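Local coordinates for Alr4995 protein (Nostoc sp., PDB 6LRG), which probably hydrolyses arginine to ornithine and ammonia and, in an NAD+-binding C-terminal part, converts ornithine to proline, at the interface of chains A and B. Sequence-based numbering; all coordinates share one arbitrary frame. Chains: chain A/B, Alr4995 protein.

Contact 1: the interface of chains A and B. Residues chain A 112-116, 315; chain B 323-327.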
loop_
_atom_site.group_PDB
_atom_site.type_symbol
_atom_site.label_atom_id
_atom_site.label_comp_id
_atom_site.label_asym_id
_atom_site.label_seq_id
_atom_site.Cartn_x
_atom_site.Cartn_y
_atom_site.Cartn_z
ATOM N N PRO A 112 -4.180 46.414 25.454
ATOM C CA PRO A 112 -3.219 45.895 26.429
ATOM C C PRO A 112 -1.975 45.399 25.711
ATOM O O PRO A 112 -2.080 44.951 24.573
ATOM C CB PRO A 112 -3.968 44.727 27.101
ATOM C CG PRO A 112 -5.402 44.998 26.887
ATOM C CD PRO A 112 -5.485 45.734 25.549
ATOM N N LYS A 113 -0.824 45.477 26.365
ATOM C CA LYS A 113 0.419 44.994 25.791
ATOM C C LYS A 113 0.311 43.502 25.466
ATOM O O LYS A 113 -0.319 42.729 26.212
ATOM C CB LYS A 113 1.573 45.252 26.758
ATOM C CG LYS A 113 2.957 45.004 26.196
ATOM C CD LYS A 113 4.012 44.989 27.306
ATOM C CE LYS A 113 5.358 44.469 26.770
ATOM N NZ LYS A 113 6.400 44.261 27.834
ATOM N N ASP A 114 0.916 43.122 24.343
ATOM C CA ASP A 114 0.976 41.741 23.860
ATOM C C ASP A 114 -0.370 41.239 23.357
ATOM O O ASP A 114 -0.550 40.049 23.157
ATOM C CB ASP A 114 1.525 40.794 24.938
ATOM C CG ASP A 114 3.040 40.966 25.174
ATOM O OD1 ASP A 114 3.749 41.505 24.289
ATOM O OD2 ASP A 114 3.522 40.550 26.260
ATOM N N LEU A 115 -1.309 42.151 23.133
ATOM C CA LEU A 115 -2.542 41.810 22.422
ATOM C C LEU A 115 -2.489 42.425 21.018
ATOM O O LEU A 115 -2.818 43.594 20.845
ATOM C CB LEU A 115 -3.778 42.306 23.172
ATOM C CG LEU A 115 -5.120 41.756 22.665
ATOM C CD1 LEU A 115 -5.193 40.242 22.841
ATOM C CD2 LEU A 115 -6.277 42.417 23.387
ATOM N N PRO A 116 -2.059 41.635 20.021
ATOM C CA PRO A 116 -1.822 42.085 18.637
ATOM C C PRO A 116 -3.077 42.569 17.937
ATOM O O PRO A 116 -4.128 41.957 18.063
ATOM C CB PRO A 116 -1.299 40.839 17.918
ATOM C CG PRO A 116 -1.075 39.802 18.981
ATOM C CD PRO A 116 -1.823 40.191 20.206
ATOM N N GLN A 315 -6.983 32.610 26.192
ATOM C CA GLN A 315 -6.053 33.300 27.048
ATOM C C GLN A 315 -5.965 32.519 28.359
ATOM O O GLN A 315 -6.944 32.400 29.104
ATOM C CB GLN A 315 -6.495 34.744 27.303
ATOM C CG GLN A 315 -5.412 35.576 27.961
ATOM C CD GLN A 315 -5.957 36.719 28.781
ATOM O OE1 GLN A 315 -7.168 36.962 28.821
ATOM N NE2 GLN A 315 -5.060 37.440 29.438
ATOM N N GLU B 323 1.236 36.900 30.414
ATOM C CA GLU B 323 -0.044 37.567 30.668
ATOM C C GLU B 323 -1.084 37.456 29.534
ATOM O O GLU B 323 -2.288 37.494 29.785
ATOM C CB GLU B 323 0.224 39.044 30.975
ATOM C CG GLU B 323 -1.009 39.872 31.305
ATOM C CD GLU B 323 -1.684 39.455 32.603
ATOM O OE1 GLU B 323 -1.078 38.669 33.371
ATOM O OE2 GLU B 323 -2.820 39.920 32.863
ATOM N N GLN B 324 -0.632 37.348 28.288
ATOM C CA GLN B 324 -1.551 37.238 27.148
ATOM C C GLN B 324 -1.144 36.031 26.340
ATOM O O GLN B 324 -0.049 35.510 26.532
ATOM C CB GLN B 324 -1.512 38.478 26.255
ATOM C CG GLN B 324 -1.751 39.797 26.967
ATOM C CD GLN B 324 -3.217 40.092 27.160
ATOM O OE1 GLN B 324 -4.072 39.362 26.660
ATOM N NE2 GLN B 324 -3.520 41.165 27.892
ATOM N N ARG B 325 -2.006 35.606 25.429
ATOM C CA ARG B 325 -1.703 34.497 24.548
ATOM C C ARG B 325 -0.337 34.635 23.863
ATOM O O ARG B 325 0.417 33.666 23.771
ATOM C CB ARG B 325 -2.789 34.344 23.486
ATOM C CG ARG B 325 -2.405 33.298 22.448
ATOM C CD ARG B 325 -3.547 32.928 21.545
ATOM N NE ARG B 325 -3.052 32.273 20.346
ATOM C CZ ARG B 325 -3.798 32.026 19.277
ATOM N NH1 ARG B 325 -5.079 32.379 19.273
ATOM N NH2 ARG B 325 -3.270 31.420 18.223
ATOM N N GLN B 326 -0.013 35.841 23.405
ATOM C CA GLN B 326 1.251 36.089 22.702
ATOM C C GLN B 326 2.417 36.427 23.630
ATOM O O GLN B 326 3.551 36.536 23.179
ATOM C CB GLN B 326 1.077 37.219 21.685
ATOM C CG GLN B 326 0.190 36.849 20.504
ATOM C CD GLN B 326 0.683 35.613 19.776
ATOM O OE1 GLN B 326 1.876 35.302 19.796
ATOM N NE2 GLN B 326 -0.231 34.903 19.129
ATOM N N SER B 327 2.153 36.614 24.917
ATOM C CA SER B 327 3.251 36.730 25.872
ATOM C C SER B 327 4.061 35.436 25.896
ATOM O O SER B 327 3.510 34.340 25.745
ATOM C CB SER B 327 2.742 37.034 27.283
ATOM O OG SER B 327 1.956 38.210 27.313
#

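Contact 2: the interface of chains A and B. Residues chain A 300-301, 304-305, 314; chain B 295-298.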
loop_
_atom_site.group_PDB
_atom_site.type_symbol
_atom_site.label_atom_id
_atom_site.label_comp_id
_atom_site.label_asym_id
_atom_site.label_seq_id
_atom_site.Cartn_x
_atom_site.Cartn_y
_atom_site.Cartn_z
ATOM N N ILE A 300 -3.168 20.058 27.863
ATOM C CA ILE A 300 -3.361 21.487 27.774
ATOM C C ILE A 300 -3.068 21.916 26.345
ATOM O O ILE A 300 -3.786 22.729 25.761
ATOM C CB ILE A 300 -2.479 22.240 28.804
ATOM C CG1 ILE A 300 -3.119 23.568 29.178
ATOM C CG2 ILE A 300 -1.029 22.407 28.349
ATOM C CD1 ILE A 300 -4.232 23.387 30.171
ATOM N N ASN A 301 -2.050 21.293 25.773
ATOM C CA ASN A 301 -1.619 21.540 24.417
ATOM C C ASN A 301 -2.684 21.076 23.423
ATOM O O ASN A 301 -3.019 21.784 22.472
ATOM C CB ASN A 301 -0.280 20.826 24.193
ATOM C CG ASN A 301 0.180 20.858 22.751
ATOM O OD1 ASN A 301 0.088 21.882 22.067
ATOM N ND2 ASN A 301 0.688 19.731 22.282
ATOM N N LEU A 304 -5.803 23.570 23.651
ATOM C CA LEU A 304 -5.529 24.863 23.044
ATOM C C LEU A 304 -5.483 24.732 21.514
ATOM O O LEU A 304 -6.117 25.501 20.807
ATOM C CB LEU A 304 -4.234 25.457 23.595
ATOM C CG LEU A 304 -4.281 25.751 25.097
ATOM C CD1 LEU A 304 -3.035 26.482 25.573
ATOM C CD2 LEU A 304 -5.526 26.530 25.472
ATOM N N ASP A 305 -4.775 23.735 21.008
ATOM C CA ASP A 305 -4.756 23.483 19.572
ATOM C C ASP A 305 -6.154 23.259 19.023
ATOM O O ASP A 305 -6.492 23.794 17.984
ATOM C CB ASP A 305 -3.868 22.278 19.242
ATOM C CG ASP A 305 -2.391 22.646 19.138
ATOM O OD1 ASP A 305 -2.001 23.742 19.612
ATOM O OD2 ASP A 305 -1.620 21.843 18.571
ATOM N N PHE A 314 -7.957 31.925 22.774
ATOM C CA PHE A 314 -7.877 31.663 24.195
ATOM C C PHE A 314 -6.933 32.637 24.866
ATOM O O PHE A 314 -6.171 33.354 24.201
ATOM C CB PHE A 314 -7.391 30.236 24.465
ATOM C CG PHE A 314 -6.001 29.983 23.971
ATOM C CD1 PHE A 314 -4.897 30.276 24.769
ATOM C CD2 PHE A 314 -5.790 29.492 22.695
ATOM C CE1 PHE A 314 -3.607 30.064 24.305
ATOM C CE2 PHE A 314 -4.508 29.278 22.226
ATOM C CZ PHE A 314 -3.419 29.552 23.026
ATOM N N LEU B 295 2.814 26.524 26.658
ATOM C CA LEU B 295 1.611 25.755 26.885
ATOM C C LEU B 295 0.915 25.344 25.615
ATOM O O LEU B 295 0.329 24.264 25.563
ATOM C CB LEU B 295 0.639 26.544 27.752
ATOM C CG LEU B 295 1.124 26.705 29.188
ATOM C CD1 LEU B 295 0.182 27.606 29.969
ATOM C CD2 LEU B 295 1.256 25.335 29.846
ATOM N N ASP B 296 0.974 26.188 24.588
ATOM C CA ASP B 296 0.194 25.923 23.383
ATOM C C ASP B 296 1.028 25.433 22.207
ATOM O O ASP B 296 0.500 24.841 21.275
ATOM C CB ASP B 296 -0.612 27.172 22.970
ATOM C CG ASP B 296 0.260 28.386 22.691
ATOM O OD1 ASP B 296 1.156 28.680 23.518
ATOM O OD2 ASP B 296 0.025 29.062 21.662
ATOM N N SER B 297 2.326 25.676 22.229
ATOM C CA SER B 297 3.159 25.109 21.184
ATOM C C SER B 297 3.405 23.629 21.453
ATOM O O SER B 297 3.784 22.887 20.550
ATOM C CB SER B 297 4.477 25.845 21.089
ATOM O OG SER B 297 5.263 25.627 22.240
ATOM N N GLY B 298 3.180 23.213 22.699
ATOM C CA GLY B 298 3.514 21.876 23.136
ATOM C C GLY B 298 5.022 21.704 23.235
ATOM O O GLY B 298 5.548 20.586 23.189
#

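Contact 1: the interface of chains A and B
B:Gln324 lies between the backbone of A:Lys113 and A:Asp114 and the side chain of A:Gln315, and much of the patch is built around it. Hydrogen bonds cross at both ends of the patch. The hydroxyl of B:Ser327 gives OG to the carboxylate oxygen OD2 of A:Asp114 at 3.0 Å, reaching it on the anti side and 28° out of the carboxylate plane. The same OG accepts the backbone N of B:Gln324 at 2.9 Å. Serine suits this place because one small group can donate across the interface and accept within its own turn, which probably steadies that turn. On the other flank, NE2 of A:Gln315 donates to the main-chain O of B:Glu323, a poorly ordered residue, at 2.8 Å, nearly along the C=O axis and in the plane of its own amide. The extended side chain, CG anti to the backbone N (chi1 -168°), carries that amide out from its strand to the loop.

The remaining contacts are face-to-face amides and van der Waals touches. The amides of A:Gln315 and B:Gln324 lie face to face, their planes 6° apart, with OE1 of the second 3.5 Å above NE2 of the first; the N-H bonds stay in their own plane, where B:Glu323 O is met. B:Gln324 bends at chi2, and its CG lies 3.3 Å from the carbonyl O of A:Lys113 while its NE2 lies 3.7 Å from CB of A:Pro112. Its flexible methylenes can follow a backbone, and its amide tolerates polar surroundings. B:Gln326 sets CG against CG of A:Pro116 at 3.6 Å, the side chains crossing at about a right angle; the rigid ring offers a firm apolar surface.

In the fold, the B segment is the connection between strands 313-320 and 329-337. It meets the loop of chain A that follows strand 107-110, and A:Gln315 from strand 313-320.

Contact 2: the interface of chains A and B
A:Phe314 turns the edge of its ring toward B:Asp296, whose carboxylate OD2 lies in the ring plane 3.7 Å from CZ. The two flat groups stand 71° apart, and the hydrogen-bearing rim of an aromatic ring, slightly positive, is a fitting neighbour for a carboxylate oxygen. One face of the ring is covered by the methyl CD2 of A:Leu304, 3.8 Å above the plane and offset toward the rim. Phenylalanine thus offers an apolar face to its own chain and an edge to the partner. The side chain of B:Asp296, with CG between the backbone N and the carbonyl carbon (chi1 59°), directs its carboxylate to that edge, while its CB rests 3.6 Å from CD1 of A:Leu304.

The amide of A:Asn301 is the other flat group. CA of B:Gly298 sits over one face, 3.5 Å from CG, an approach that glycine permits because no side chain intervenes. The main-chain N of B:Gly298 also lies above that face, not ahead of OD1.

At the amide's rim OD1 comes within 3.1 Å of the main-chain O of B:Asp296. Two acceptors meet there as modelled, so this pairing is doubtful; the amide may be turned about, which would bring its NH2 to the carbonyl. OD1 of A:Asp305 approaches the same carbonyl O at 3.2 Å, again acceptor to acceptor unless the acid carries a proton, and it supplies no clear attraction.

A:Ile300 adds a simpler apolar touch, its CG2 branch 4.0 Å from CD2 of B:Leu295, where branched side chains fill an uneven surface well.

Helix 299-310 of one chain is thereby laid against the short helix 294-297 of the other. No secure hydrogen bond crosses among the pairs described, so close packing appears to do most of the work by which this patch contributes to holding the subunits together.

Contact 1 and contact 2 have the centres of their C-alpha atoms about 15 Å apart and belong to one two-fold interface, so each recurs with the chains exchanged. Strand 313-320 of chain A ties them together: neighbouring residues A:Phe314 and A:Gln315 serve contact 2 and contact 1 respectively. Contact 1 sets loop against loop and strand; contact 2 sets helix 299-310 against the short helix 294-297, with A:Phe314 of the strand beside them. Together they join neighbouring parts of the two chains, consistent with a subunit pair inside the deposited four-chain assembly, though the structure alone does not prove that oligomer in solution.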